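Local coordinates for succinate-semialdehyde dehydrogenase (Synechococcus sp., PDB 4ITA), which probably oxidises succinic semialdehyde to succinate with an NADP-type cofactor, as a member of the aldehyde dehydrogenase family, at residues Y96-E107 and L439-V448. Residues are numbered along the deposited sequence; the frame is centred on the assembly and turned at random.
With EDO (1,2-ethanediol), chain F.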
loop_
_atom_site.group_PDB
_atom_site.type_symbol
_atom_site.label_atom_id
_atom_site.label_comp_id
_atom_site.label_asym_id
_atom_site.label_seq_id
_atom_site.Cartn_x
_atom_site.Cartn_y
_atom_site.Cartn_z
ATOM N N TYR A 96 -0.440 -15.762 -14.559
ATOM C CA TYR A 96 -0.286 -14.394 -15.040
ATOM C C TYR A 96 -0.081 -14.301 -16.555
ATOM O O TYR A 96 -0.499 -13.326 -17.170
ATOM C CB TYR A 96 0.761 -13.623 -14.228
ATOM C CG TYR A 96 0.208 -13.298 -12.861
ATOM C CD1 TYR A 96 -0.855 -12.411 -12.722
ATOM C CD2 TYR A 96 0.699 -13.914 -11.716
ATOM C CE1 TYR A 96 -1.392 -12.117 -11.477
ATOM C CE2 TYR A 96 0.167 -13.623 -10.462
ATOM C CZ TYR A 96 -0.878 -12.730 -10.357
ATOM O OH TYR A 96 -1.410 -12.446 -9.127
ATOM N N ALA A 97 0.516 -15.319 -17.162
ATOM C CA ALA A 97 0.526 -15.396 -18.622
ATOM C C ALA A 97 -0.906 -15.404 -19.161
ATOM O O ALA A 97 -1.212 -14.728 -20.146
ATOM C CB ALA A 97 1.261 -16.633 -19.075
ATOM N N GLU A 98 -1.781 -16.154 -18.499
ATOM C CA GLU A 98 -3.138 -16.376 -18.988
ATOM C C GLU A 98 -4.118 -15.240 -18.678
ATOM O O GLU A 98 -5.090 -15.048 -19.410
ATOM C CB GLU A 98 -3.659 -17.731 -18.480
ATOM C CG GLU A 98 -2.974 -18.920 -19.168
ATOM C CD GLU A 98 -3.119 -20.247 -18.442
ATOM O OE1 GLU A 98 -3.945 -20.361 -17.518
ATOM O OE2 GLU A 98 -2.388 -21.188 -18.811
ATOM N N HIS A 99 -3.857 -14.484 -17.609
ATOM C CA HIS A 99 -4.807 -13.477 -17.127
ATOM C C HIS A 99 -4.267 -12.058 -17.050
ATOM O O HIS A 99 -5.040 -11.111 -16.928
ATOM C CB HIS A 99 -5.337 -13.850 -15.735
ATOM C CG HIS A 99 -6.089 -15.139 -15.700
ATOM N ND1 HIS A 99 -7.412 -15.237 -16.087
ATOM C CD2 HIS A 99 -5.710 -16.385 -15.331
ATOM C CE1 HIS A 99 -7.808 -16.491 -15.964
ATOM N NE2 HIS A 99 -6.799 -17.207 -15.501
ATOM N N GLY A 100 -2.949 -11.901 -17.094
ATOM C CA GLY A 100 -2.330 -10.617 -16.801
ATOM C C GLY A 100 -2.745 -9.466 -17.697
ATOM O O GLY A 100 -2.984 -8.353 -17.212
ATOM N N GLU A 101 -2.853 -9.718 -18.998
ATOM C CA GLU A 101 -3.257 -8.659 -19.913
ATOM C C GLU A 101 -4.666 -8.175 -19.581
ATOM O O GLU A 101 -4.911 -6.963 -19.491
ATOM C CB GLU A 101 -3.189 -9.117 -21.372
ATOM C CG GLU A 101 -3.588 -8.014 -22.352
ATOM C CD GLU A 101 -3.188 -8.293 -23.789
ATOM O OE1 GLU A 101 -2.679 -9.392 -24.075
ATOM O OE2 GLU A 101 -3.374 -7.396 -24.634
ATOM N N GLN A 102 -5.589 -9.117 -19.384
ATOM C CA GLN A 102 -6.969 -8.782 -19.043
ATOM C C GLN A 102 -7.028 -8.024 -17.730
ATOM O O GLN A 102 -7.782 -7.062 -17.589
ATOM C CB GLN A 102 -7.813 -10.053 -18.932
ATOM C CG GLN A 102 -7.839 -10.905 -20.203
ATOM C CD GLN A 102 -6.799 -12.016 -20.204
ATOM O OE1 GLN A 102 -5.597 -11.759 -20.154
ATOM N NE2 GLN A 102 -7.258 -13.262 -20.260
ATOM N N PHE A 103 -6.224 -8.463 -16.768
ATOM C CA PHE A 103 -6.181 -7.847 -15.446
ATOM C C PHE A 103 -5.666 -6.414 -15.486
ATOM O O PHE A 103 -5.923 -5.646 -14.565
ATOM C CB PHE A 103 -5.298 -8.676 -14.513
ATOM C CG PHE A 103 -5.945 -9.938 -13.997
ATOM C CD1 PHE A 103 -7.247 -10.293 -14.338
ATOM C CD2 PHE A 103 -5.231 -10.773 -13.148
ATOM C CE1 PHE A 103 -7.817 -11.467 -13.831
ATOM C CE2 PHE A 103 -5.791 -11.929 -12.641
ATOM C CZ PHE A 103 -7.083 -12.279 -12.984
ATOM N N LEU A 104 -4.932 -6.060 -16.537
ATOM C CA LEU A 104 -4.353 -4.725 -16.665
ATOM C C LEU A 104 -5.025 -3.861 -17.735
ATOM O O LEU A 104 -4.560 -2.756 -18.022
ATOM C CB LEU A 104 -2.847 -4.823 -16.932
ATOM C CG LEU A 104 -2.008 -5.382 -15.782
ATOM C CD1 LEU A 104 -0.563 -5.577 -16.219
ATOM C CD2 LEU A 104 -2.066 -4.449 -14.569
ATOM N N ALA A 105 -6.112 -4.362 -18.318
ATOM C CA ALA A 105 -6.839 -3.622 -19.351
ATOM C C ALA A 105 -7.450 -2.326 -18.816
ATOM O O ALA A 105 -7.775 -2.221 -17.628
ATOM C CB ALA A 105 -7.923 -4.498 -19.954
ATOM N N ASN A 106 -7.602 -1.340 -19.703
ATOM C CA ASN A 106 -8.247 -0.082 -19.333
ATOM C C ASN A 106 -9.615 -0.327 -18.719
ATOM O O ASN A 106 -10.373 -1.175 -19.194
ATOM C CB ASN A 106 -8.453 0.809 -20.555
ATOM C CG ASN A 106 -7.161 1.268 -21.187
ATOM O OD1 ASN A 106 -6.071 1.125 -20.625
ATOM N ND2 ASN A 106 -7.278 1.844 -22.378
ATOM N N GLU A 107 -9.935 0.427 -17.676
ATOM C CA GLU A 107 -11.265 0.368 -17.082
ATOM C C GLU A 107 -11.946 1.714 -17.278
ATOM O O GLU A 107 -11.503 2.727 -16.737
ATOM C CB GLU A 107 -11.183 -0.022 -15.604
ATOM C CG GLU A 107 -10.658 -1.449 -15.417
ATOM C CD GLU A 107 -10.385 -1.833 -13.971
ATOM O OE1 GLU A 107 -10.018 -0.952 -13.168
ATOM O OE2 GLU A 107 -10.528 -3.030 -13.648
ATOM N N LEU A 439 -1.042 -12.544 -5.524
ATOM C CA LEU A 439 -1.899 -13.497 -6.241
ATOM C C LEU A 439 -3.248 -12.913 -6.672
ATOM O O LEU A 439 -3.573 -11.766 -6.350
ATOM C CB LEU A 439 -2.068 -14.800 -5.448
ATOM C CG LEU A 439 -0.742 -15.472 -5.082
ATOM C CD1 LEU A 439 -0.984 -16.757 -4.312
ATOM C CD2 LEU A 439 0.093 -15.736 -6.333
ATOM N N GLY A 440 -4.014 -13.683 -7.441
ATOM C CA GLY A 440 -5.241 -13.165 -8.025
ATOM C C GLY A 440 -5.019 -11.877 -8.807
ATOM O O GLY A 440 -3.942 -11.624 -9.353
ATOM N N LEU A 441 -6.052 -11.049 -8.864
ATOM C CA LEU A 441 -5.942 -9.745 -9.494
ATOM C C LEU A 441 -4.983 -8.857 -8.706
ATOM O O LEU A 441 -4.194 -8.096 -9.283
ATOM C CB LEU A 441 -7.325 -9.094 -9.580
ATOM C CG LEU A 441 -7.364 -7.644 -10.066
ATOM C CD1 LEU A 441 -6.855 -7.553 -11.483
ATOM C CD2 LEU A 441 -8.777 -7.079 -9.970
ATOM N N ALA A 442 -5.051 -8.955 -7.380
ATOM C CA ALA A 442 -4.257 -8.096 -6.511
ATOM C C ALA A 442 -2.768 -8.127 -6.831
ATOM O O ALA A 442 -2.113 -7.086 -6.845
ATOM C CB ALA A 442 -4.486 -8.470 -5.047
ATOM N N GLY A 443 -2.232 -9.317 -7.095
ATOM C CA GLY A 443 -0.802 -9.465 -7.303
ATOM C C GLY A 443 -0.250 -8.618 -8.434
ATOM O O GLY A 443 0.895 -8.168 -8.388
ATOM N N ILE A 444 -1.050 -8.403 -9.470
ATOM C CA ILE A 444 -0.565 -7.634 -10.613
ATOM C C ILE A 444 -0.979 -6.162 -10.536
ATOM O O ILE A 444 -0.523 -5.340 -11.328
ATOM C CB ILE A 444 -0.965 -8.304 -11.960
ATOM C CG1 ILE A 444 -0.022 -7.880 -13.094
ATOM C CG2 ILE A 444 -2.442 -8.076 -12.290
ATOM C CD1 ILE A 444 -0.177 -8.701 -14.363
ATOM N N ARG A 445 -1.826 -5.824 -9.571
ATOM C CA ARG A 445 -2.247 -4.432 -9.391
ATOM C C ARG A 445 -1.437 -3.669 -8.348
ATOM O O ARG A 445 -1.516 -2.450 -8.284
ATOM C CB ARG A 445 -3.730 -4.353 -9.026
ATOM C CG ARG A 445 -4.667 -4.727 -10.151
ATOM C CD ARG A 445 -4.641 -3.720 -11.294
ATOM N NE ARG A 445 -5.703 -3.991 -12.263
ATOM C CZ ARG A 445 -6.973 -3.641 -12.100
ATOM N NH1 ARG A 445 -7.350 -2.995 -11.007
ATOM N NH2 ARG A 445 -7.868 -3.936 -13.035
ATOM N N THR A 446 -0.666 -4.371 -7.527
ATOM C CA THR A 446 0.010 -3.727 -6.399
ATOM C C THR A 446 1.042 -2.688 -6.812
ATOM O O THR A 446 1.047 -1.563 -6.308
ATOM C CB THR A 446 0.685 -4.759 -5.503
ATOM O OG1 THR A 446 -0.313 -5.659 -4.998
ATOM C CG2 THR A 446 1.374 -4.071 -4.331
ATOM N N PHE A 447 1.910 -3.063 -7.740
ATOM C CA PHE A 447 3.039 -2.213 -8.095
ATOM C C PHE A 447 2.939 -1.684 -9.519
ATOM O O PHE A 447 3.868 -1.791 -10.313
ATOM C CB PHE A 447 4.359 -2.949 -7.851
ATOM C CG PHE A 447 4.608 -3.265 -6.398
ATOM C CD1 PHE A 447 4.706 -2.247 -5.466
ATOM C CD2 PHE A 447 4.708 -4.581 -5.969
ATOM C CE1 PHE A 447 4.931 -2.531 -4.122
ATOM C CE2 PHE A 447 4.929 -4.874 -4.633
ATOM C CZ PHE A 447 5.039 -3.848 -3.709
ATOM N N VAL A 448 1.785 -1.108 -9.825
ATOM C CA VAL A 448 1.593 -0.390 -11.074
ATOM C C VAL A 448 1.081 0.999 -10.757
ATOM O O VAL A 448 0.526 1.237 -9.677
ATOM C CB VAL A 448 0.588 -1.093 -12.019
ATOM C CG1 VAL A 448 1.123 -2.445 -12.472
ATOM C CG2 VAL A 448 -0.762 -1.261 -11.338
HETATM C C1 EDO F . 3.486 -6.315 -10.477
HETATM O O1 EDO F . 4.728 -6.035 -9.798
HETATM C C2 EDO F . 2.422 -5.286 -10.125
HETATM O O2 EDO F . 2.020 -5.555 -8.774
HETATM O O HOH W 1 -8.597 -4.434 -16.151
HETATM O O HOH W 2 -10.130 -2.305 -10.602
#
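The Phe103 ring has Leu441 CB over one face, and Leu441 CD1 touches its CG. His99 CB covers the other face, toward the rim, and Ile444 CG2 lies at the edge. The Arg445 guanidinium carries Leu441 CD1 on one face, 3.7 Å above the plane. Phe103 O, Glu107 OE2 and water 2 lie around its edge. Phe103 O takes two bonds from Arg445, from NE (2.8 Å) almost straight in line with its C=O and from NH2 (3.0 Å). NH2 also makes a salt bridge to Glu107 OE2 (2.9 Å), met from above the carboxylate; the two planes stand 83° apart. A turn at chi2 (-68°) bends the arginine chain toward these partners. Water 2 links Arg445 NH1 to Glu107 OE1, which is also hydrogen-bonded to Tyr120 OH. With a lysine in place of Arg445, Phe103 O would probably keep at most one of its two side-chain donors.

Tyr96 OH donates to Gly440 O (2.7 Å), in the carbonyl plane and on a lone pair. Gly443 passes close to this hydroxyl, where a CB would clash. Ile444 fills the middle: CG2 touches Phe103 CB, and CD1 reaches Leu104 CD1 (3.7 Å) and Gly100 CA. Pro145 of helix 137-149 touches both Tyr96 and Ile444.

The axes of 96-103 and the weakly bonded helix 440-445 cross at -69°. The packing ties helix 79-103 to strand 448-455, which pairs antiparallel with strand 115-129, consistent with the oligomerisation arm of aldehyde dehydrogenases.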